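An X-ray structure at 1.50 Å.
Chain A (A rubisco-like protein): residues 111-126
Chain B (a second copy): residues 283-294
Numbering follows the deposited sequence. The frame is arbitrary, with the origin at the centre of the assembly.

Chain A, residues 111-126: AATVAGNLYDLGEVTG
Chain B, residues 283-294: AHRNGYGMMSRD

A water with all four of its hydrogen bonds spent on protein joins the two backbones in this contact between two copies of a rubisco-like protein. It donates to Gly116(A) O and Asp120(A) OD2, each at 2.7 Å, and accepts from Gly287(B) N at 2.9 Å and Gly289(B) N at 3.0 Å. The example illustrates how a solvent molecule can complete a contact between backbones; 573 Å² is buried between the stretches, both sides summed. In register, the CA atoms of Gly116(A) and Gly287(B) lie 4.2 Å apart, those of Tyr119(A) and Gly289(B) 5.0 Å, so both stretches advance the same way.

In chain A, Ala111(A) to Val114(A) are helical, Gly116(A) is the first residue to leave helical phi/psi, at 36/-133, a 3-10 segment spans 117-120, and a type I turn covers Leu121(A) to Val124(A). A CB on Gly116(A) would clash with Ala112(A) O. In chain B, a type II turn from Arg285(B) to Tyr288(B) follows strand residue His284(B) and places Gly287(B) at 107/-17, angles that call for glycine. Residues 288-290 have helical angles. A CB on Gly289(B) would point toward chain A and strike Asp120(A) OD1 (chi1 m, chi2 -58°), whose 3.2 Å approach to Gly289(B) CA depends on its absence.

Tyr119(A) (chi1 -60°, chi2 -70°) offers a ring face to Met290(B), whose CB stands 3.7 Å from the ring centroid, nearly along the normal; Met290(B) is t, t, p.

Arg293(B), the most extensively covered residue, bends its chain (chi -70°, -94°, -35°, -111°) to present its guanidinium edge to carbonyls: NH1 donates to Tyr119(A) O at 2.8 Å, NH2 to Val124(A) O at 2.9 Å. Its multiple donors suit this bend of backbone.

At the other end, Asn286(B), chi1 70°, donates through ND2 to His284(B) ND1 at 3.0 Å, while its OD1 lies 3.3 Å from Ala112(A) CB.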

# COMPACT_ATOMS: atom_id res chain seq x y z
N ALA A 111 -10.13 1.28 -4.79
CA ALA A 111 -9.29 0.30 -4.10
C ALA A 111 -9.87 -0.12 -2.74
O ALA A 111 -9.80 -1.29 -2.36
CB ALA A 111 -7.86 0.82 -3.93
N ALA A 112 -10.44 0.83 -2.00
CA ALA A 112 -11.04 0.52 -0.70
C ALA A 112 -12.22 -0.43 -0.87
O ALA A 112 -12.57 -1.17 0.05
CB ALA A 112 -11.51 1.80 -0.01
N THR A 113 -12.83 -0.39 -2.05
CA THR A 113 -14.04 -1.16 -2.32
C THR A 113 -13.71 -2.58 -2.76
O THR A 113 -14.25 -3.54 -2.21
CB THR A 113 -14.90 -0.47 -3.39
OG1 THR A 113 -15.28 0.83 -2.94
CG2 THR A 113 -16.18 -1.29 -3.66
N VAL A 114 -12.83 -2.72 -3.75
CA VAL A 114 -12.50 -4.05 -4.28
C VAL A 114 -11.41 -4.77 -3.50
O VAL A 114 -11.22 -5.97 -3.67
CB VAL A 114 -12.11 -4.01 -5.77
CG1 VAL A 114 -13.27 -3.47 -6.60
CG2 VAL A 114 -10.84 -3.18 -5.98
N ALA A 115 -10.69 -4.05 -2.66
CA ALA A 115 -9.71 -4.74 -1.83
C ALA A 115 -10.06 -4.49 -0.35
O ALA A 115 -10.70 -5.33 0.29
CB ALA A 115 -8.29 -4.29 -2.20
N GLY A 116 -9.70 -3.33 0.15
CA GLY A 116 -10.07 -2.89 1.49
C GLY A 116 -10.14 -3.92 2.61
O GLY A 116 -9.23 -4.73 2.78
N ASN A 117 -11.23 -3.86 3.38
CA ASN A 117 -11.42 -4.69 4.57
C ASN A 117 -11.68 -6.16 4.25
O ASN A 117 -11.75 -6.98 5.16
CB ASN A 117 -12.58 -4.15 5.43
CG ASN A 117 -12.15 -3.11 6.47
OD1 ASN A 117 -10.97 -2.73 6.57
ND2 ASN A 117 -13.12 -2.65 7.27
N LEU A 118 -11.83 -6.52 2.97
CA LEU A 118 -12.10 -7.92 2.61
C LEU A 118 -11.05 -8.86 3.19
O LEU A 118 -11.34 -10.00 3.54
CB LEU A 118 -12.14 -8.11 1.10
CG LEU A 118 -13.36 -7.57 0.36
CD1 LEU A 118 -13.16 -7.77 -1.14
CD2 LEU A 118 -14.59 -8.29 0.86
N TYR A 119 -9.81 -8.38 3.25
CA TYR A 119 -8.72 -9.21 3.72
C TYR A 119 -8.85 -9.59 5.18
O TYR A 119 -8.25 -10.56 5.62
CB TYR A 119 -7.37 -8.52 3.47
CG TYR A 119 -7.14 -8.25 2.01
CD1 TYR A 119 -6.91 -9.29 1.12
CD2 TYR A 119 -7.21 -6.96 1.51
CE1 TYR A 119 -6.74 -9.05 -0.23
CE2 TYR A 119 -7.02 -6.70 0.17
CZ TYR A 119 -6.79 -7.76 -0.69
OH TYR A 119 -6.60 -7.50 -2.02
N ASP A 120 -9.64 -8.82 5.93
CA ASP A 120 -9.74 -9.01 7.38
C ASP A 120 -10.93 -9.85 7.83
O ASP A 120 -11.11 -10.06 9.03
CB ASP A 120 -9.83 -7.65 8.08
CG ASP A 120 -8.60 -6.80 7.87
OD1 ASP A 120 -7.50 -7.25 8.24
OD2 ASP A 120 -8.76 -5.66 7.38
N LEU A 121 -11.77 -10.27 6.89
CA LEU A 121 -13.02 -10.93 7.26
C LEU A 121 -12.80 -12.13 8.16
O LEU A 121 -11.93 -12.96 7.90
CB LEU A 121 -13.80 -11.36 6.01
CG LEU A 121 -14.31 -10.25 5.09
CD1 LEU A 121 -14.96 -10.86 3.87
CD2 LEU A 121 -15.31 -9.36 5.81
N GLY A 122 -13.60 -12.22 9.22
CA GLY A 122 -13.50 -13.34 10.14
C GLY A 122 -13.86 -14.65 9.47
O GLY A 122 -13.46 -15.72 9.95
N GLU A 123 -14.59 -14.57 8.37
CA GLU A 123 -15.03 -15.77 7.65
C GLU A 123 -13.93 -16.47 6.87
O GLU A 123 -14.06 -17.65 6.53
CB GLU A 123 -16.18 -15.43 6.69
CG GLU A 123 -17.50 -15.12 7.36
CD GLU A 123 -17.63 -13.66 7.73
OE1 GLU A 123 -16.65 -12.89 7.58
OE2 GLU A 123 -18.73 -13.27 8.20
N VAL A 124 -12.85 -15.76 6.56
CA VAL A 124 -11.87 -16.28 5.60
C VAL A 124 -10.50 -16.62 6.17
O VAL A 124 -10.00 -15.97 7.09
CB VAL A 124 -11.69 -15.32 4.40
CG1 VAL A 124 -13.04 -15.03 3.74
CG2 VAL A 124 -11.00 -14.03 4.84
N THR A 125 -9.89 -17.65 5.59
CA THR A 125 -8.51 -18.00 5.87
C THR A 125 -7.64 -17.77 4.64
O THR A 125 -6.48 -18.18 4.58
CB THR A 125 -8.38 -19.46 6.36
OG1 THR A 125 -9.00 -20.36 5.42
CG2 THR A 125 -9.05 -19.61 7.72
N GLY A 126 -8.22 -17.09 3.65
CA GLY A 126 -7.52 -16.71 2.43
C GLY A 126 -8.43 -15.81 1.60
O GLY A 126 -9.63 -16.07 1.48
N ALA B 283 -7.50 8.29 10.39
CA ALA B 283 -6.92 7.36 9.43
C ALA B 283 -7.66 6.02 9.41
O ALA B 283 -7.72 5.34 10.43
CB ALA B 283 -5.44 7.13 9.75
N HIS B 284 -8.20 5.65 8.26
CA HIS B 284 -8.84 4.34 8.13
C HIS B 284 -7.86 3.42 7.43
O HIS B 284 -7.37 3.73 6.35
CB HIS B 284 -10.16 4.40 7.34
CG HIS B 284 -10.99 3.18 7.54
ND1 HIS B 284 -10.76 2.00 6.87
CD2 HIS B 284 -12.02 2.93 8.39
CE1 HIS B 284 -11.62 1.08 7.28
NE2 HIS B 284 -12.40 1.62 8.20
N ARG B 285 -7.57 2.28 8.05
CA ARG B 285 -6.48 1.44 7.57
C ARG B 285 -6.91 0.31 6.63
O ARG B 285 -6.12 -0.61 6.38
CB ARG B 285 -5.69 0.86 8.76
CG ARG B 285 -6.40 -0.29 9.46
CD ARG B 285 -5.67 -0.79 10.70
NE ARG B 285 -6.10 -2.16 10.99
CZ ARG B 285 -5.70 -2.87 12.04
NH1 ARG B 285 -4.89 -2.35 12.94
NH2 ARG B 285 -6.11 -4.13 12.17
N ASN B 286 -8.12 0.37 6.09
CA ASN B 286 -8.57 -0.71 5.22
C ASN B 286 -7.51 -1.08 4.19
O ASN B 286 -6.92 -0.20 3.56
CB ASN B 286 -9.94 -0.42 4.56
CG ASN B 286 -9.88 0.68 3.52
OD1 ASN B 286 -9.68 0.41 2.34
ND2 ASN B 286 -10.06 1.93 3.96
N GLY B 287 -7.25 -2.38 4.06
CA GLY B 287 -6.21 -2.88 3.19
C GLY B 287 -5.02 -3.38 4.00
O GLY B 287 -4.19 -4.13 3.49
N TYR B 288 -4.95 -2.98 5.27
CA TYR B 288 -3.84 -3.40 6.12
C TYR B 288 -3.80 -4.92 6.32
O TYR B 288 -2.74 -5.50 6.54
CB TYR B 288 -3.82 -2.63 7.46
CG TYR B 288 -2.76 -3.15 8.40
CD1 TYR B 288 -1.41 -3.02 8.08
CD2 TYR B 288 -3.09 -3.78 9.59
CE1 TYR B 288 -0.42 -3.52 8.92
CE2 TYR B 288 -2.11 -4.28 10.44
CZ TYR B 288 -0.78 -4.13 10.10
OH TYR B 288 0.21 -4.64 10.93
N GLY B 289 -4.95 -5.58 6.21
CA GLY B 289 -4.99 -7.04 6.29
C GLY B 289 -4.16 -7.70 5.20
O GLY B 289 -3.50 -8.72 5.42
N MET B 290 -4.19 -7.14 4.00
CA MET B 290 -3.33 -7.62 2.93
C MET B 290 -1.85 -7.52 3.31
O MET B 290 -1.05 -8.36 2.90
CB MET B 290 -3.59 -6.84 1.64
CG MET B 290 -2.48 -6.97 0.61
SD MET B 290 -2.89 -6.17 -0.96
CE MET B 290 -2.94 -4.48 -0.42
N MET B 291 -1.52 -6.52 4.12
CA MET B 291 -0.13 -6.25 4.48
C MET B 291 0.33 -7.01 5.72
O MET B 291 1.48 -6.86 6.14
CB MET B 291 0.07 -4.74 4.72
CG MET B 291 -0.38 -3.91 3.54
SD MET B 291 -0.37 -2.15 3.91
CE MET B 291 1.31 -1.91 4.50
N SER B 292 -0.55 -7.82 6.32
CA SER B 292 -0.26 -8.36 7.65
C SER B 292 -0.85 -9.71 8.05
O SER B 292 -0.40 -10.27 9.06
CB SER B 292 -0.65 -7.32 8.71
OG SER B 292 -2.05 -7.10 8.71
N ARG B 293 -1.84 -10.24 7.33
CA ARG B 293 -2.53 -11.47 7.78
C ARG B 293 -1.61 -12.68 7.82
O ARG B 293 -1.83 -13.59 8.62
CB ARG B 293 -3.73 -11.85 6.89
CG ARG B 293 -4.97 -10.96 6.97
CD ARG B 293 -6.07 -11.40 7.96
NE ARG B 293 -6.30 -12.84 8.17
CZ ARG B 293 -7.39 -13.51 7.77
NH1 ARG B 293 -8.36 -12.91 7.09
NH2 ARG B 293 -7.51 -14.80 8.07
N ASP B 294 -0.62 -12.73 6.93
CA ASP B 294 0.32 -13.85 6.92
C ASP B 294 1.50 -13.51 7.83
O ASP B 294 2.24 -12.57 7.56
CB ASP B 294 0.80 -14.09 5.48
CG ASP B 294 1.78 -15.25 5.37
OD1 ASP B 294 2.40 -15.62 6.39
OD2 ASP B 294 1.94 -15.76 4.24
O HOH W 1 -7.67 -5.06 5.02
O HOH W 2 -7.06 -3.60 8.18